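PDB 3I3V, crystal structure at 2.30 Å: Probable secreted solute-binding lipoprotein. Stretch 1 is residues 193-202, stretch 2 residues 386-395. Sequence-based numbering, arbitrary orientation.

Stretch 1 193-202: HVYSTGDFGV
Stretch 2 (386-395) VRAALESAYR

The contact joins the end of one helix to the last turns of another, 186 or more residues apart in sequence, and buries 449 Å² in total. Stretch 1 enters in a helix that began earlier in the chain and stays helical through Thr197. Gly198 then leaves the helix with phi/psi 75/33, and Asp199 to Val202 run on as a loop, Val202 standing at the N-cap of the next helix. Stretch 2 enters as a helix, and a type I turn from Ser392 to Arg395 carries Tyr394. The register is set by two close CA pairs: Gly198 CA to Glu391 CA, 5.4 Å, and Phe200 CA to Arg387 CA, 6.1 Å. Thus stretch 1 advances as stretch 2 is read backward.

Tyr394 points toward stretch 1 in the m rotamer (chi1 -71°, chi2 -104°). This lays its ring flat under Gly198, whose CA sits 3.4 Å from the centroid of the Tyr394 ring, 6° off the normal. The ring reaches far enough for Tyr394 OH to donate a 2.7 Å hydrogen bond to Tyr195 O, a carbonyl of the helix's last turn. Glycine suits position 198 twice over: positive phi favours it, and an ideal CB there would lie 2.4 Å from Tyr394 CG, a clash. Tyr195 itself points away overall, also m (chi1 -74°), though its CD1 lies 3.9 Å from Tyr394 OH.

Phe200 is the counterpart from the loop, buried and directed toward stretch 2 with chi1 -68° (m) and chi2 -88°. Leu390 CB lies over one face of its ring, 3.8 Å from the centroid of the Phe200 ring, while Glu391 CG and Tyr394 CE2 meet its edge; Phe200 CE2 to Tyr394 CE2 is 3.9 Å. Leu390 also points toward stretch 1, with both chi angles off the wells (-104°, 24°).

Polar groups border this apolar patch. Glu391 leaves its helix sideways, with chi1 -60° (m), chi2 -171° (t) and chi3 -19°, so that its methylene CG packs 3.7 Å from Phe200 CD2 and its carboxylate reaches the loop backbone. There Phe200 N gives Glu391 OE2 a weak hydrogen bond of 3.3 Å. Arg387, one helical turn earlier, is extended (chi1 to chi3 all t, chi4 -57°), bringing its NE 3.2 Å from Phe200 O. Its NH2 is 3.3 Å from Glu391 OE2, a salt bridge of charges alone, as the oxygen lies well out of the guanidinium plane. Gly201 leaves room for this arm: an ideal CB would come 2.7 Å from Arg387 NH2.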

# COMPACT_ATOMS: atom_id res chain seq x y z
N HIS C 193 59.59 20.11 4.00
CA HIS C 193 60.96 19.68 3.78
C HIS C 193 61.96 20.69 4.33
O HIS C 193 62.93 20.32 5.00
CB HIS C 193 61.23 19.46 2.28
CG HIS C 193 62.68 19.37 1.93
ND1 HIS C 193 63.51 18.38 2.44
CD2 HIS C 193 63.47 20.15 1.16
CE1 HIS C 193 64.74 18.57 1.99
NE2 HIS C 193 64.75 19.64 1.22
N VAL C 194 61.73 21.97 4.04
CA VAL C 194 62.62 23.03 4.52
C VAL C 194 62.81 22.99 6.03
O VAL C 194 63.94 22.92 6.51
CB VAL C 194 62.11 24.44 4.11
CG1 VAL C 194 63.04 25.51 4.65
CG2 VAL C 194 62.05 24.54 2.60
N TYR C 195 61.71 23.03 6.79
CA TYR C 195 61.81 23.04 8.25
C TYR C 195 62.11 21.71 8.91
O TYR C 195 62.40 21.68 10.10
CB TYR C 195 60.55 23.67 8.85
CG TYR C 195 60.57 25.16 8.64
CD1 TYR C 195 61.29 25.98 9.50
CD2 TYR C 195 60.00 25.73 7.50
CE1 TYR C 195 61.46 27.33 9.23
CE2 TYR C 195 60.16 27.07 7.22
CZ TYR C 195 60.90 27.87 8.09
OH TYR C 195 61.11 29.18 7.79
N SER C 196 62.05 20.62 8.15
CA SER C 196 62.36 19.30 8.70
C SER C 196 63.86 18.99 8.59
O SER C 196 64.46 18.44 9.52
CB SER C 196 61.58 18.20 7.97
OG SER C 196 60.26 18.09 8.46
N THR C 197 64.44 19.37 7.45
CA THR C 197 65.85 19.12 7.16
C THR C 197 66.79 20.31 7.37
O THR C 197 68.01 20.15 7.43
CB THR C 197 66.01 18.65 5.71
OG1 THR C 197 65.60 19.71 4.83
CG2 THR C 197 65.13 17.43 5.44
N GLY C 198 66.21 21.51 7.46
CA GLY C 198 67.00 22.71 7.64
C GLY C 198 67.70 23.09 6.35
O GLY C 198 68.81 23.63 6.38
N ASP C 199 67.05 22.82 5.22
CA ASP C 199 67.61 23.12 3.91
C ASP C 199 66.99 24.39 3.33
O ASP C 199 66.01 24.35 2.59
CB ASP C 199 67.36 21.93 2.97
CG ASP C 199 67.90 22.16 1.58
OD1 ASP C 199 68.96 22.81 1.44
OD2 ASP C 199 67.27 21.66 0.62
N PHE C 200 67.59 25.52 3.67
CA PHE C 200 67.11 26.82 3.22
C PHE C 200 67.72 27.23 1.88
O PHE C 200 67.67 28.40 1.49
CB PHE C 200 67.40 27.87 4.30
CG PHE C 200 66.59 27.67 5.54
CD1 PHE C 200 65.32 28.24 5.67
CD2 PHE C 200 67.05 26.84 6.56
CE1 PHE C 200 64.53 27.99 6.78
CE2 PHE C 200 66.27 26.58 7.68
CZ PHE C 200 65.00 27.16 7.79
N GLY C 201 68.27 26.26 1.16
CA GLY C 201 68.88 26.53 -0.12
C GLY C 201 67.93 26.35 -1.29
O GLY C 201 68.17 26.88 -2.37
N VAL C 202 66.85 25.59 -1.08
CA VAL C 202 65.87 25.37 -2.14
C VAL C 202 65.40 26.75 -2.60
O VAL C 202 65.18 27.64 -1.79
CB VAL C 202 64.67 24.54 -1.63
CG1 VAL C 202 65.14 23.15 -1.24
CG2 VAL C 202 64.02 25.22 -0.44
N VAL C 386 71.46 35.26 6.66
CA VAL C 386 70.19 34.81 7.22
C VAL C 386 70.12 33.30 7.00
O VAL C 386 69.90 32.53 7.93
CB VAL C 386 69.00 35.50 6.50
CG1 VAL C 386 67.74 34.63 6.60
CG2 VAL C 386 68.74 36.86 7.14
N ARG C 387 70.34 32.90 5.75
CA ARG C 387 70.33 31.50 5.37
C ARG C 387 71.34 30.66 6.14
O ARG C 387 71.05 29.53 6.53
CB ARG C 387 70.59 31.38 3.87
CG ARG C 387 70.54 29.97 3.33
CD ARG C 387 70.52 30.01 1.81
NE ARG C 387 70.83 28.73 1.19
CZ ARG C 387 71.95 28.05 1.40
NH1 ARG C 387 72.87 28.53 2.24
NH2 ARG C 387 72.18 26.91 0.76
N ALA C 388 72.53 31.21 6.37
CA ALA C 388 73.56 30.48 7.10
C ALA C 388 73.18 30.33 8.58
O ALA C 388 73.37 29.26 9.19
CB ALA C 388 74.91 31.22 6.98
N ALA C 389 72.63 31.39 9.16
CA ALA C 389 72.22 31.35 10.56
C ALA C 389 71.07 30.36 10.76
O ALA C 389 71.04 29.61 11.74
CB ALA C 389 71.80 32.75 11.02
N LEU C 390 70.13 30.35 9.83
CA LEU C 390 68.99 29.44 9.92
C LEU C 390 69.50 28.00 9.83
O LEU C 390 69.20 27.18 10.70
CB LEU C 390 68.00 29.74 8.79
CG LEU C 390 66.69 30.50 9.06
CD1 LEU C 390 66.78 31.36 10.30
CD2 LEU C 390 66.35 31.34 7.83
N GLU C 391 70.28 27.70 8.79
CA GLU C 391 70.81 26.37 8.59
C GLU C 391 71.69 25.87 9.73
O GLU C 391 71.74 24.66 10.00
CB GLU C 391 71.59 26.31 7.28
CG GLU C 391 70.76 26.65 6.05
CD GLU C 391 71.49 26.38 4.75
OE1 GLU C 391 72.74 26.28 4.78
OE2 GLU C 391 70.82 26.28 3.70
N SER C 392 72.38 26.78 10.41
CA SER C 392 73.24 26.42 11.53
C SER C 392 72.43 26.02 12.75
O SER C 392 72.96 25.41 13.68
CB SER C 392 74.15 27.58 11.90
OG SER C 392 75.47 27.37 11.42
N ALA C 393 71.16 26.38 12.75
CA ALA C 393 70.29 26.05 13.87
C ALA C 393 70.09 24.55 13.90
O ALA C 393 69.72 23.98 14.93
CB ALA C 393 68.95 26.77 13.72
N TYR C 394 70.36 23.90 12.77
CA TYR C 394 70.21 22.45 12.65
C TYR C 394 71.52 21.70 12.82
O TYR C 394 71.61 20.53 12.46
CB TYR C 394 69.60 22.11 11.29
CG TYR C 394 68.15 22.50 11.16
CD1 TYR C 394 67.14 21.54 11.24
CD2 TYR C 394 67.78 23.83 10.95
CE1 TYR C 394 65.80 21.90 11.10
CE2 TYR C 394 66.44 24.20 10.81
CZ TYR C 394 65.46 23.23 10.89
OH TYR C 394 64.13 23.58 10.75
N ARG C 395 72.53 22.36 13.38
CA ARG C 395 73.84 21.74 13.58
C ARG C 395 73.76 20.37 14.29
O ARG C 395 74.76 19.66 14.38
CB ARG C 395 74.75 22.68 14.37